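Local coordinates for protein putative TRAP PERIPLASMIC SOLUTE BINDING PROTEIN (Haemophilus influenzae, PDB 4PBQ) that probably captures sugar-acid substrates for a TRAP transporter in the periplasm and binds L-gulonate in a buried pocket, at residues A[145-150]-A[230-235]; A[141-146]-A[264-269]; A[105-110]-A[297-302]. All blocks are in the same frame, centred on the assembly; numbering follows the deposited sequence.

Overall arrangement
Contacts 1 and 2 start from the same strand, 136-151, and share G145 and F146; their centres lie about 11 Å apart. Strand 231-239 pairs with it in contact 1, and helix 248-281 packs against it in contact 2. The F231 ring joins the two, its CZ 3.5 Å from W266 CH2. Contact 3 joins the loop before helix 112-119 to helix 292-312; its centre is about 13 Å from that of contact 1 and about 21 Å from that of contact 2. F109 of that loop packs on F146 and F231. L-gulonate is bound directly by R147 of contact 1, while the side chain of P106 in contact 3 stays about 11 Å from it.

Contact 1: A[145-150]-A[230-235]; sequences GFRVIS and IFSPGL. With 2UF (L-gulonate), chain D.
R147 and S232 meet through their side chains beside the bound L-gulonate. R147 NH1 donates to S232 OG at 2.8 Å and, from the same nitrogen, to O5 of the ligand at 2.9 Å. NH2 reaches the carboxylate oxygen O6B at 3.0 Å. Both O5 and S232 OG lie at the guanidinium edge, near its plane. The bend at chi3 (79°) turns the arginine tip to the ligand. E206 forms a salt bridge with NE, so three nitrogens hold the group's rotation. S232 OG is also hydrogen-bonded to E104, another residue of the L-gulonate pocket, and so links two pocket side chains. Lower down the arginine, CD lies 3.7 Å from I230 CG2, the two side chains running side by side.

The backbones form an antiparallel pair in the mixed sheet of this family 7 solute-binding protein. G145 and S232 are a hydrogen-bonded pair, with N144 and G145 both opposite S232 in a classic beta bulge. F146 and F231 are the non-hydrogen-bonded pair next to it. R147 N then donates to I230 O, almost straight along the carbonyl direction.

The phenylalanines pack on the other face of the sheet. F231 turns its edge to the face of F146 in a T-shaped stack, planes at 77°. F231 CD1 stands over the middle of the F146 ring, 3.6 Å from F146 CE2. Both rings touch helix 112-119. F231 is buried among A115 and L119; F146 forms the more open side, unlike the tightly bonded R147 and S232. Segment 230-235 does not extend beside V148, whose backbone pairs with N207.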
ATOM      1  N   GLY A 145       4.968   1.081   2.326  1.00  9.09           N
ATOM      2  CA  GLY A 145       6.081   1.999   2.277  1.00  8.04           C
ATOM      3  C   GLY A 145       6.049   2.986   1.126  1.00  5.76           C
ATOM      4  O   GLY A 145       5.121   2.972   0.292  1.00  7.95           O
ATOM      5  N   PHE A 146       7.057   3.851   1.098  1.00  7.62           N
ATOM      6  CA  PHE A 146       7.220   4.724  -0.058  1.00  6.09           C
ATOM      7  C   PHE A 146       7.531   3.939  -1.297  1.00  8.41           C
ATOM      8  O   PHE A 146       8.310   2.992  -1.279  1.00  7.81           O
ATOM      9  CB  PHE A 146       8.303   5.740   0.198  1.00  6.67           C
ATOM     10  CG  PHE A 146       7.889   6.829   1.147  1.00  8.73           C
ATOM     11  CD1 PHE A 146       7.186   7.936   0.698  1.00 10.20           C
ATOM     12  CD2 PHE A 146       8.197   6.731   2.487  1.00  8.19           C
ATOM     13  CE1 PHE A 146       6.806   8.934   1.571  1.00  9.91           C
ATOM     14  CE2 PHE A 146       7.821   7.722   3.387  1.00 11.18           C
ATOM     15  CZ  PHE A 146       7.128   8.826   2.942  1.00 11.49           C
ATOM     16  N   ARG A 147       6.975   4.399  -2.412  1.00  5.63           N
ATOM     17  CA  ARG A 147       7.180   3.714  -3.668  1.00  6.29           C
ATOM     18  C   ARG A 147       8.391   4.262  -4.437  1.00  6.71           C
ATOM     19  O   ARG A 147       8.629   5.471  -4.476  1.00  7.47           O
ATOM     20  CB  ARG A 147       5.906   3.820  -4.522  1.00  7.17           C
ATOM     21  CG  ARG A 147       4.686   3.234  -3.819  1.00  7.90           C
ATOM     22  CD  ARG A 147       3.438   3.433  -4.569  1.00  6.23           C
ATOM     23  NE  ARG A 147       3.213   2.509  -5.680  1.00  5.05           N
ATOM     24  CZ  ARG A 147       2.584   1.348  -5.581  1.00  4.35           C
ATOM     25  NH1 ARG A 147       2.099   0.948  -4.409  1.00  5.47           N
ATOM     26  NH2 ARG A 147       2.406   0.609  -6.650  1.00  6.50           N
ATOM     27  N   VAL A 148       9.143   3.343  -5.025  1.00  6.73           N
ATOM     28  CA  VAL A 148      10.308   3.669  -5.851  1.00  7.94           C
ATOM     29  C   VAL A 148      10.091   3.086  -7.252  1.00  6.48           C
ATOM     30  O   VAL A 148       9.252   2.203  -7.449  1.00  8.42           O
ATOM     31  CB  VAL A 148      11.640   3.202  -5.220  1.00  8.93           C
ATOM     32  CG1 VAL A 148      11.807   3.826  -3.861  1.00  8.71           C
ATOM     33  CG2 VAL A 148      11.722   1.681  -5.125  1.00  7.67           C
ATOM     34  N   ILE A 149      10.812   3.614  -8.232  1.00  8.55           N
ATOM     35  CA  ILE A 149      10.683   3.142  -9.612  1.00  6.56           C
ATOM     36  C   ILE A 149      11.764   2.132  -9.966  1.00 11.51           C
ATOM     37  O   ILE A 149      12.949   2.398  -9.815  1.00 14.54           O
ATOM     38  CB  ILE A 149      10.787   4.329 -10.595  1.00  9.45           C
ATOM     39  CG1 ILE A 149       9.665   5.335 -10.317  1.00 10.62           C
ATOM     40  CG2 ILE A 149      10.721   3.827 -12.035  1.00 13.70           C
ATOM     41  CD1 ILE A 149       9.831   6.663 -11.068  1.00 14.26           C
ATOM     42  N   SER A 150      11.356   0.945 -10.395  1.00  8.37           N
ATOM     43  CA  SER A 150      12.290  -0.012 -10.931  1.00  9.51           C
ATOM     44  C   SER A 150      12.223   0.056 -12.460  1.00  9.61           C
ATOM     45  O   SER A 150      11.174   0.333 -13.024  1.00 10.13           O
ATOM     46  CB  SER A 150      12.009  -1.420 -10.428  1.00  7.82           C
ATOM     47  OG  SER A 150      10.798  -1.951 -10.903  1.00 10.56           O
ATOM     48  N   ILE A 230       5.118   8.377  -3.712  1.00  7.99           N
ATOM     49  CA  ILE A 230       3.812   8.042  -3.146  1.00  7.18           C
ATOM     50  C   ILE A 230       4.059   7.099  -1.964  1.00  7.37           C
ATOM     51  O   ILE A 230       4.978   6.258  -2.039  1.00  7.50           O
ATOM     52  CB  ILE A 230       2.896   7.373  -4.199  1.00  8.77           C
ATOM     53  CG1 ILE A 230       2.356   8.425  -5.187  1.00  7.73           C
ATOM     54  CG2 ILE A 230       1.751   6.559  -3.530  1.00  8.26           C
ATOM     55  CD1 ILE A 230       1.517   7.853  -6.348  1.00  7.63           C
ATOM     56  N   PHE A 231       3.298   7.262  -0.882  1.00  6.48           N
ATOM     57  CA  PHE A 231       3.392   6.356   0.271  1.00  6.57           C
ATOM     58  C   PHE A 231       2.211   5.406   0.244  1.00  8.60           C
ATOM     59  O   PHE A 231       1.073   5.842   0.184  1.00  8.46           O
ATOM     60  CB  PHE A 231       3.373   7.102   1.613  1.00  9.00           C
ATOM     61  CG  PHE A 231       3.515   6.168   2.796  1.00  9.45           C
ATOM     62  CD1 PHE A 231       4.772   5.784   3.259  1.00  9.54           C
ATOM     63  CD2 PHE A 231       2.399   5.599   3.376  1.00 10.83           C
ATOM     64  CE1 PHE A 231       4.890   4.875   4.331  1.00  9.07           C
ATOM     65  CE2 PHE A 231       2.519   4.694   4.447  1.00  9.59           C
ATOM     66  CZ  PHE A 231       3.763   4.334   4.904  1.00 10.36           C
ATOM     67  N   SER A 232       2.471   4.103   0.318  1.00  8.20           N
ATOM     68  CA  SER A 232       1.411   3.099   0.282  1.00  6.10           C
ATOM     69  C   SER A 232       1.189   2.440   1.646  1.00  8.16           C
ATOM     70  O   SER A 232       2.043   1.691   2.120  1.00  8.37           O
ATOM     71  CB  SER A 232       1.777   2.040  -0.736  1.00  6.28           C
ATOM     72  OG  SER A 232       1.514   2.457  -2.065  1.00  7.27           O
ATOM     73  N   PRO A 233       0.043   2.706   2.268  1.00  8.95           N
ATOM     74  CA  PRO A 233      -0.333   1.965   3.481  1.00  6.01           C
ATOM     75  C   PRO A 233      -0.907   0.605   3.127  1.00  7.53           C
ATOM     76  O   PRO A 233      -1.435   0.429   2.030  1.00  9.63           O
ATOM     77  CB  PRO A 233      -1.443   2.810   4.077  1.00 10.06           C
ATOM     78  CG  PRO A 233      -1.699   3.907   3.149  1.00 18.32           C
ATOM     79  CD  PRO A 233      -1.020   3.637   1.870  1.00  9.73           C
ATOM     80  N   GLY A 234      -0.800  -0.330   4.061  1.00  6.15           N
ATOM     81  CA  GLY A 234      -1.483  -1.611   3.970  1.00  6.01           C
ATOM     82  C   GLY A 234      -2.576  -1.667   5.031  1.00  7.85           C
ATOM     83  O   GLY A 234      -2.299  -1.632   6.238  1.00  8.76           O
ATOM     84  N   LEU A 235      -3.827  -1.724   4.584  1.00  7.08           N
ATOM     85  CA  LEU A 235      -4.982  -1.647   5.469  1.00  5.75           C
ATOM     86  C   LEU A 235      -5.403  -3.035   5.926  1.00  5.63           C
ATOM     87  O   LEU A 235      -5.736  -3.880   5.105  1.00  7.20           O
ATOM     88  CB  LEU A 235      -6.156  -0.974   4.745  1.00  7.83           C
ATOM     89  CG  LEU A 235      -6.178   0.559   4.653  1.00 13.27           C
ATOM     90  CD1 LEU A 235      -4.890   1.148   4.301  1.00 18.11           C
ATOM     91  CD2 LEU A 235      -7.284   0.931   3.624  1.00 12.88           C
TER
HETATM   92  O6A 2UF D 401      -0.237  -3.701  -7.173  1.00  6.48           O
HETATM   93  C6  2UF D 401       0.394  -2.765  -6.664  1.00 10.19           C
HETATM   94  O6B 2UF D 401       1.352  -2.172  -7.183  1.00  8.56           O
HETATM   95  C5  2UF D 401      -0.024  -2.344  -5.239  1.00  8.06           C
HETATM   96  O5  2UF D 401       1.104  -1.806  -4.583  1.00  5.42           O
HETATM   97  C4  2UF D 401      -1.152  -1.289  -5.285  1.00  8.76           C
HETATM   98  O4  2UF D 401      -2.342  -1.874  -5.840  1.00  6.81           O
HETATM   99  C3  2UF D 401      -1.418  -0.746  -3.864  1.00  5.48           C
HETATM  100  O3  2UF D 401      -1.604  -1.816  -2.875  1.00  5.86           O
HETATM  101  C2  2UF D 401      -2.656   0.166  -3.835  1.00  6.75           C
HETATM  102  O2  2UF D 401      -2.572   0.849  -2.599  1.00  6.20           O
HETATM  103  C1  2UF D 401      -2.617   1.240  -4.966  1.00  4.97           C
HETATM  104  O1  2UF D 401      -3.721   2.133  -4.751  1.00  6.69           O

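Contact 2: A[141-146]-A[264-269]; sequences YGMNGF and KEWELA
M143, here selenomethionine, crosses the W266 indole at about a right angle. This is a strand-on-helix contact with a Met-aromatic element: helix 248-281 packs on strand 136-151, the two segments running nearly parallel at 16°. M143 CB sits over the six-membered ring, 3.5 Å from its centroid, in a CH-pi contact. SE lies more obliquely, 4.5 Å from the same centroid. CG is anti to the backbone N (chi1 166°) and the chain continues extended, which carries SE past the ring to A269 CB at 4.0 Å.

The indole is turned so that its edge meets the strand backbone. W266 NE1 donates to Y141 O at 2.9 Å, with the oxygen in the ring plane. One ring therefore offers a face to M143 and an N-H to the strand, which fixes its rotation.

E265 comes from the same helix turn. Its chain bends at chi2 and brings the carboxylate beside the M143 backbone. OE1 takes the M143 N-H on its syn side, 28° out of the carboxylate plane. G142 has no side chain, and its CA lies 3.6 Å from E265 OE1. The other carboxylate oxygen, E265 OE2, is 2.7 Å from M143 O.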
ATOM      1  N   TYR A 141      -4.108   0.740  10.106  1.00 10.04           N
ATOM      2  CA  TYR A 141      -3.240   1.215   9.043  1.00 10.03           C
ATOM      3  C   TYR A 141      -1.808   0.756   9.293  1.00 11.16           C
ATOM      4  O   TYR A 141      -1.149   1.212  10.260  1.00 10.96           O
ATOM      5  CB  TYR A 141      -3.220   2.736   9.048  1.00  8.28           C
ATOM      6  CG  TYR A 141      -4.465   3.428   8.549  1.00  7.99           C
ATOM      7  CD1 TYR A 141      -4.731   3.547   7.185  1.00  8.45           C
ATOM      8  CD2 TYR A 141      -5.346   4.007   9.449  1.00  7.73           C
ATOM      9  CE1 TYR A 141      -5.865   4.209   6.745  1.00  8.69           C
ATOM     10  CE2 TYR A 141      -6.473   4.692   9.023  1.00 10.94           C
ATOM     11  CZ  TYR A 141      -6.720   4.797   7.672  1.00 10.50           C
ATOM     12  OH  TYR A 141      -7.842   5.461   7.246  1.00 11.13           O
ATOM     13  N   GLY A 142      -1.341  -0.152   8.447  1.00  8.15           N
ATOM     14  CA  GLY A 142       0.039  -0.586   8.453  1.00  6.92           C
ATOM     15  C   GLY A 142       0.811   0.010   7.293  1.00  9.47           C
ATOM     16  O   GLY A 142       0.273   0.769   6.489  1.00 10.39           O
HETATM   17  N   MSE A 143       2.065  -0.397   7.171  1.00  8.88           N
HETATM   18  CA  MSE A 143       2.980   0.167   6.187  1.00 11.98           C
HETATM   19  C   MSE A 143       3.396  -0.843   5.125  1.00 10.49           C
HETATM   20  O   MSE A 143       3.822  -1.959   5.420  1.00  9.13           O
HETATM   21  CB  MSE A 143       4.223   0.719   6.920  1.00  6.39           C
HETATM   22  CG  MSE A 143       5.399   1.027   6.036  1.00 12.22           C
HETATM   23 SE   MSE A 143       6.975   1.708   6.973  1.00 10.48          SE
HETATM   24  CE  MSE A 143       8.330   1.100   5.761  1.00 10.02           C
ATOM     25  N   ASN A 144       3.237  -0.449   3.859  1.00  5.10           N
ATOM     26  CA  ASN A 144       3.956  -1.100   2.787  1.00  8.53           C
ATOM     27  C   ASN A 144       5.168  -0.241   2.400  1.00  5.56           C
ATOM     28  O   ASN A 144       6.260  -0.753   2.201  1.00  7.21           O
ATOM     29  CB  ASN A 144       3.025  -1.393   1.606  1.00  5.68           C
ATOM     30  CG  ASN A 144       2.117  -2.563   1.882  1.00 11.17           C
ATOM     31  OD1 ASN A 144       2.484  -3.451   2.629  1.00 11.14           O
ATOM     32  ND2 ASN A 144       0.935  -2.565   1.298  1.00 10.86           N
ATOM     33  N   GLY A 145       4.968   1.081   2.326  1.00  9.09           N
ATOM     34  CA  GLY A 145       6.081   1.999   2.277  1.00  8.04           C
ATOM     35  C   GLY A 145       6.049   2.986   1.126  1.00  5.76           C
ATOM     36  O   GLY A 145       5.121   2.972   0.292  1.00  7.95           O
ATOM     37  N   PHE A 146       7.057   3.851   1.098  1.00  7.62           N
ATOM     38  CA  PHE A 146       7.220   4.724  -0.058  1.00  6.09           C
ATOM     39  C   PHE A 146       7.531   3.939  -1.297  1.00  8.41           C
ATOM     40  O   PHE A 146       8.310   2.992  -1.279  1.00  7.81           O
ATOM     41  CB  PHE A 146       8.303   5.740   0.198  1.00  6.67           C
ATOM     42  CG  PHE A 146       7.889   6.829   1.147  1.00  8.73           C
ATOM     43  CD1 PHE A 146       7.186   7.936   0.698  1.00 10.20           C
ATOM     44  CD2 PHE A 146       8.197   6.731   2.487  1.00  8.19           C
ATOM     45  CE1 PHE A 146       6.806   8.934   1.571  1.00  9.91           C
ATOM     46  CE2 PHE A 146       7.821   7.722   3.387  1.00 11.18           C
ATOM     47  CZ  PHE A 146       7.128   8.826   2.942  1.00 11.49           C
ATOM     48  N   LYS A 264       3.758  -3.325  15.972  1.00 10.73           N
ATOM     49  CA  LYS A 264       4.851  -4.233  15.649  1.00 11.45           C
ATOM     50  C   LYS A 264       5.173  -4.223  14.157  1.00  9.91           C
ATOM     51  O   LYS A 264       6.355  -4.366  13.765  1.00 10.66           O
ATOM     52  CB  LYS A 264       4.517  -5.663  16.103  1.00 11.80           C
ATOM     53  CG  LYS A 264       4.417  -5.781  17.622  1.00 11.31           C
ATOM     54  CD  LYS A 264       5.777  -5.612  18.285  1.00 17.08           C
ATOM     55  CE  LYS A 264       5.738  -6.079  19.722  1.00 30.43           C
ATOM     56  NZ  LYS A 264       6.465  -5.160  20.627  1.00 38.20           N
ATOM     57  N   GLU A 265       4.144  -4.063  13.325  1.00 10.33           N
ATOM     58  CA  GLU A 265       4.342  -4.069  11.885  1.00  9.12           C
ATOM     59  C   GLU A 265       5.085  -2.811  11.405  1.00  8.28           C
ATOM     60  O   GLU A 265       5.963  -2.911  10.571  1.00  8.44           O
ATOM     61  CB  GLU A 265       3.040  -4.211  11.106  1.00  8.56           C
ATOM     62  CG  GLU A 265       3.259  -4.597   9.617  1.00  7.56           C
ATOM     63  CD  GLU A 265       3.443  -3.416   8.676  1.00 11.29           C
ATOM     64  OE1 GLU A 265       3.124  -2.290   9.095  1.00  8.54           O
ATOM     65  OE2 GLU A 265       3.895  -3.627   7.515  1.00 12.18           O
ATOM     66  N   TRP A 266       4.719  -1.650  11.928  1.00  7.57           N
ATOM     67  CA  TRP A 266       5.459  -0.418  11.604  1.00  7.84           C
ATOM     68  C   TRP A 266       6.927  -0.573  11.976  1.00  8.52           C
ATOM     69  O   TRP A 266       7.794  -0.308  11.172  1.00 10.74           O
ATOM     70  CB  TRP A 266       4.861   0.812  12.288  1.00 10.03           C
ATOM     71  CG  TRP A 266       3.717   1.384  11.512  1.00  8.46           C
ATOM     72  CD1 TRP A 266       2.388   1.098  11.681  1.00 10.29           C
ATOM     73  CD2 TRP A 266       3.787   2.324  10.407  1.00  9.68           C
ATOM     74  NE1 TRP A 266       1.627   1.785  10.745  1.00 11.41           N
ATOM     75  CE2 TRP A 266       2.458   2.560   9.977  1.00  8.67           C
ATOM     76  CE3 TRP A 266       4.840   3.000   9.759  1.00 14.11           C
ATOM     77  CZ2 TRP A 266       2.156   3.414   8.914  1.00 10.52           C
ATOM     78  CZ3 TRP A 266       4.535   3.852   8.711  1.00 10.80           C
ATOM     79  CH2 TRP A 266       3.200   4.058   8.310  1.00 10.14           C
ATOM     80  N   GLU A 267       7.186  -1.009  13.207  1.00  9.19           N
ATOM     81  CA  GLU A 267       8.548  -1.219  13.678  1.00 10.98           C
ATOM     82  C   GLU A 267       9.325  -2.189  12.787  1.00  9.92           C
ATOM     83  O   GLU A 267      10.465  -1.902  12.370  1.00 10.38           O
ATOM     84  CB  GLU A 267       8.500  -1.728  15.128  1.00 11.92           C
ATOM     85  CG  GLU A 267       9.846  -2.037  15.751  1.00 16.83           C
ATOM     86  CD  GLU A 267       9.738  -2.412  17.224  1.00 29.97           C
ATOM     87  OE1 GLU A 267       9.031  -3.388  17.556  1.00 29.90           O
ATOM     88  OE2 GLU A 267      10.361  -1.715  18.046  1.00 38.43           O
ATOM     89  N   LEU A 268       8.731  -3.343  12.506  1.00  9.68           N
ATOM     90  CA  LEU A 268       9.381  -4.354  11.695  1.00  9.36           C
ATOM     91  C   LEU A 268       9.566  -3.893  10.242  1.00  8.44           C
ATOM     92  O   LEU A 268      10.594  -4.163   9.607  1.00 11.27           O
ATOM     93  CB  LEU A 268       8.564  -5.653  11.742  1.00  9.16           C
ATOM     94  CG  LEU A 268       9.223  -6.815  11.000  1.00  9.87           C
ATOM     95  CD1 LEU A 268      10.599  -7.130  11.568  1.00 12.74           C
ATOM     96  CD2 LEU A 268       8.352  -8.073  11.054  1.00 11.26           C
ATOM     97  N   ALA A 269       8.580  -3.182   9.728  1.00  7.83           N
ATOM     98  CA  ALA A 269       8.645  -2.711   8.361  1.00  7.42           C
ATOM     99  C   ALA A 269       9.754  -1.670   8.186  1.00 10.68           C
ATOM    100  O   ALA A 269      10.504  -1.725   7.219  1.00  9.75           O
ATOM    101  CB  ALA A 269       7.274  -2.150   7.921  1.00 10.31           C
TER

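Contact 3: A[105-110]-A[297-302]; sequences WPYLFK and DMVNAS
Y107 reaches from the loop to helix 292-312 and meets V299, S302 and M298. Its backbone lies at the third position of a type II beta turn, W105 to L108, with positive phi and psi. The contact is loop-on-helix packing, with no hydrogen bond between the two segments.

From CB, which points toward the helix, the side chain leads on to the ring. Y107 CG is 4.0 Å from V299 CG2, and the same methyl stays about as far from the other ring carbons. It stands over the middle of the ring, 3.7 Å from the centroid and only 4° off the normal, in a CH-pi contact. With CG1 anti to the backbone N (chi1 173°), CG2 is the V299 methyl turned to the ring. At the edge, CD2 meets S302 OG, near the ring plane. That hydroxyl donates to V299 O one turn back. P106, the residue before, adds CB against S302 CB, and its carbonyl oxygen bonds Y306 further along the helix. Beyond CZ the side chain ends at OH, which passes the start of the M298 side chain and lies 3.4 Å from M298 CB.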
ATOM      1  N   TRP A 105      -1.703  10.236  -2.276  1.00  8.71           N
ATOM      2  CA  TRP A 105      -1.445  11.438  -3.054  1.00  7.58           C
ATOM      3  C   TRP A 105       0.053  11.765  -2.971  1.00  9.73           C
ATOM      4  O   TRP A 105       0.669  11.638  -1.909  1.00  9.48           O
ATOM      5  CB  TRP A 105      -2.319  12.593  -2.578  1.00  9.91           C
ATOM      6  CG  TRP A 105      -3.782  12.423  -2.926  1.00 10.99           C
ATOM      7  CD1 TRP A 105      -4.362  11.343  -3.536  1.00 11.15           C
ATOM      8  CD2 TRP A 105      -4.836  13.334  -2.638  1.00 10.18           C
ATOM      9  NE1 TRP A 105      -5.724  11.545  -3.658  1.00 14.40           N
ATOM     10  CE2 TRP A 105      -6.035  12.758  -3.111  1.00 10.94           C
ATOM     11  CE3 TRP A 105      -4.889  14.591  -2.030  1.00 13.70           C
ATOM     12  CZ2 TRP A 105      -7.260  13.404  -3.004  1.00 14.83           C
ATOM     13  CZ3 TRP A 105      -6.110  15.229  -1.933  1.00 13.52           C
ATOM     14  CH2 TRP A 105      -7.273  14.638  -2.422  1.00 13.09           C
ATOM     15  N   PRO A 106       0.654  12.206  -4.087  1.00  8.73           N
ATOM     16  CA  PRO A 106       2.126  12.328  -4.119  1.00 13.20           C
ATOM     17  C   PRO A 106       2.686  13.361  -3.144  1.00 11.60           C
ATOM     18  O   PRO A 106       2.117  14.440  -2.964  1.00 13.38           O
ATOM     19  CB  PRO A 106       2.405  12.727  -5.573  1.00 10.66           C
ATOM     20  CG  PRO A 106       1.282  12.111  -6.322  1.00 16.01           C
ATOM     21  CD  PRO A 106       0.079  12.315  -5.436  1.00 13.28           C
ATOM     22  N   TYR A 107       3.776  13.006  -2.476  1.00 10.60           N
ATOM     23  CA  TYR A 107       4.491  13.925  -1.583  1.00 12.92           C
ATOM     24  C   TYR A 107       3.655  14.427  -0.377  1.00 13.92           C
ATOM     25  O   TYR A 107       3.909  15.490   0.191  1.00 17.51           O
ATOM     26  CB  TYR A 107       5.139  15.065  -2.413  1.00 14.72           C
ATOM     27  CG  TYR A 107       5.975  14.499  -3.547  1.00 12.47           C
ATOM     28  CD1 TYR A 107       7.160  13.834  -3.286  1.00 10.70           C
ATOM     29  CD2 TYR A 107       5.554  14.584  -4.869  1.00 12.04           C
ATOM     30  CE1 TYR A 107       7.922  13.242  -4.306  1.00 11.12           C
ATOM     31  CE2 TYR A 107       6.290  14.004  -5.891  1.00 11.45           C
ATOM     32  CZ  TYR A 107       7.487  13.352  -5.622  1.00 12.14           C
ATOM     33  OH  TYR A 107       8.236  12.794  -6.635  1.00 15.11           O
ATOM     34  N   LEU A 108       2.685  13.617   0.037  1.00 10.97           N
ATOM     35  CA  LEU A 108       1.860  13.934   1.191  1.00 15.89           C
ATOM     36  C   LEU A 108       2.653  13.821   2.496  1.00 15.39           C
ATOM     37  O   LEU A 108       2.455  14.624   3.411  1.00 16.31           O
ATOM     38  CB  LEU A 108       0.641  13.008   1.226  1.00 14.19           C
ATOM     39  CG  LEU A 108      -0.510  13.384   2.152  1.00 16.49           C
ATOM     40  CD1 LEU A 108      -1.126  14.722   1.767  1.00 19.57           C
ATOM     41  CD2 LEU A 108      -1.549  12.265   2.115  1.00 14.00           C
ATOM     42  N   PHE A 109       3.557  12.838   2.566  1.00 14.06           N
ATOM     43  CA  PHE A 109       4.327  12.544   3.781  1.00 11.21           C
ATOM     44  C   PHE A 109       5.826  12.620   3.549  1.00 16.33           C
ATOM     45  O   PHE A 109       6.305  12.071   2.566  1.00 16.55           O
ATOM     46  CB  PHE A 109       4.042  11.126   4.270  1.00  9.50           C
ATOM     47  CG  PHE A 109       2.600  10.823   4.491  1.00 11.35           C
ATOM     48  CD1 PHE A 109       1.769  11.699   5.175  1.00 11.80           C
ATOM     49  CD2 PHE A 109       2.076   9.627   4.050  1.00 13.34           C
ATOM     50  CE1 PHE A 109       0.438  11.397   5.388  1.00 14.13           C
ATOM     51  CE2 PHE A 109       0.731   9.312   4.267  1.00 14.52           C
ATOM     52  CZ  PHE A 109      -0.083  10.196   4.934  1.00 12.23           C
ATOM     53  N   LYS A 110       6.559  13.228   4.495  1.00 16.41           N
ATOM     54  CA  LYS A 110       8.009  13.453   4.346  1.00 17.60           C
ATOM     55  C   LYS A 110       8.881  12.221   4.612  1.00 17.04           C
ATOM     56  O   LYS A 110       9.974  12.103   4.050  1.00 17.61           O
ATOM     57  CB  LYS A 110       8.475  14.636   5.219  1.00 14.94           C
ATOM     58  CG  LYS A 110       8.753  14.312   6.686  1.00 16.38           C
ATOM     59  CD  LYS A 110       9.136  15.586   7.475  1.00 22.81           C
ATOM     60  CE  LYS A 110       9.960  15.254   8.716  1.00 28.08           C
ATOM     61  NZ  LYS A 110       9.143  15.221   9.942  1.00 40.26           N
ATOM     62  N   ASP A 297      11.896  18.725  -9.837  1.00 15.94           N
ATOM     63  CA  ASP A 297      11.124  18.620 -11.060  1.00 15.76           C
ATOM     64  C   ASP A 297       9.952  17.649 -10.882  1.00 15.89           C
ATOM     65  O   ASP A 297       8.868  17.904 -11.396  1.00 15.52           O
ATOM     66  CB  ASP A 297      11.995  18.150 -12.215  1.00 17.97           C
ATOM     67  CG  ASP A 297      12.873  19.244 -12.786  1.00 22.00           C
ATOM     68  OD1 ASP A 297      12.670  20.441 -12.476  1.00 20.13           O
ATOM     69  OD2 ASP A 297      13.769  18.886 -13.566  1.00 22.56           O
HETATM   70  N   MSE A 298      10.170  16.537 -10.183  1.00 17.87           N
HETATM   71  CA  MSE A 298       9.090  15.565  -9.956  1.00 13.23           C
HETATM   72  C   MSE A 298       8.001  16.165  -9.049  1.00 14.17           C
HETATM   73  O   MSE A 298       6.785  15.998  -9.293  1.00 13.18           O
HETATM   74  CB  MSE A 298       9.650  14.278  -9.347  1.00 13.30           C
HETATM   75  CG  MSE A 298      10.427  13.421 -10.332  1.00 14.76           C
HETATM   76 SE   MSE A 298      10.803  11.648  -9.601  0.99 15.18          SE
HETATM   77  CE  MSE A 298      12.429  12.037  -8.645  1.00 18.48           C
ATOM     78  N   VAL A 299       8.437  16.854  -8.000  1.00 13.13           N
ATOM     79  CA  VAL A 299       7.506  17.474  -7.092  1.00 13.02           C
ATOM     80  C   VAL A 299       6.679  18.522  -7.819  1.00 14.78           C
ATOM     81  O   VAL A 299       5.454  18.544  -7.713  1.00 13.86           O
ATOM     82  CB  VAL A 299       8.213  18.065  -5.869  1.00 17.54           C
ATOM     83  CG1 VAL A 299       7.234  18.866  -5.032  1.00 15.60           C
ATOM     84  CG2 VAL A 299       8.830  16.934  -5.037  1.00 13.81           C
ATOM     85  N   ASN A 300       7.340  19.388  -8.578  1.00 14.80           N
ATOM     86  CA  ASN A 300       6.624  20.433  -9.283  1.00 14.70           C
ATOM     87  C   ASN A 300       5.637  19.839 -10.279  1.00 16.34           C
ATOM     88  O   ASN A 300       4.509  20.325 -10.417  1.00 16.21           O
ATOM     89  CB  ASN A 300       7.614  21.369  -9.981  1.00 17.37           C
ATOM     90  CG  ASN A 300       8.349  22.261  -9.007  1.00 22.03           C
ATOM     91  OD1 ASN A 300       7.886  22.476  -7.887  1.00 21.69           O
ATOM     92  ND2 ASN A 300       9.495  22.793  -9.425  1.00 21.45           N
ATOM     93  N   ALA A 301       6.060  18.779 -10.965  1.00 14.01           N
ATOM     94  CA  ALA A 301       5.213  18.140 -11.976  1.00 13.76           C
ATOM     95  C   ALA A 301       3.953  17.521 -11.346  1.00 14.08           C
ATOM     96  O   ALA A 301       2.923  17.408 -11.998  1.00 13.08           O
ATOM     97  CB  ALA A 301       6.004  17.064 -12.725  1.00 13.62           C
ATOM     98  N   SER A 302       4.049  17.117 -10.087  1.00 13.39           N
ATOM     99  CA  SER A 302       2.922  16.463  -9.421  1.00 12.86           C
ATOM    100  C   SER A 302       1.817  17.443  -9.027  1.00 16.32           C
ATOM    101  O   SER A 302       0.716  17.019  -8.733  1.00 18.27           O
ATOM    102  CB  SER A 302       3.385  15.672  -8.188  1.00 15.31           C
ATOM    103  OG  SER A 302       3.744  16.524  -7.123  1.00 16.08           O
TER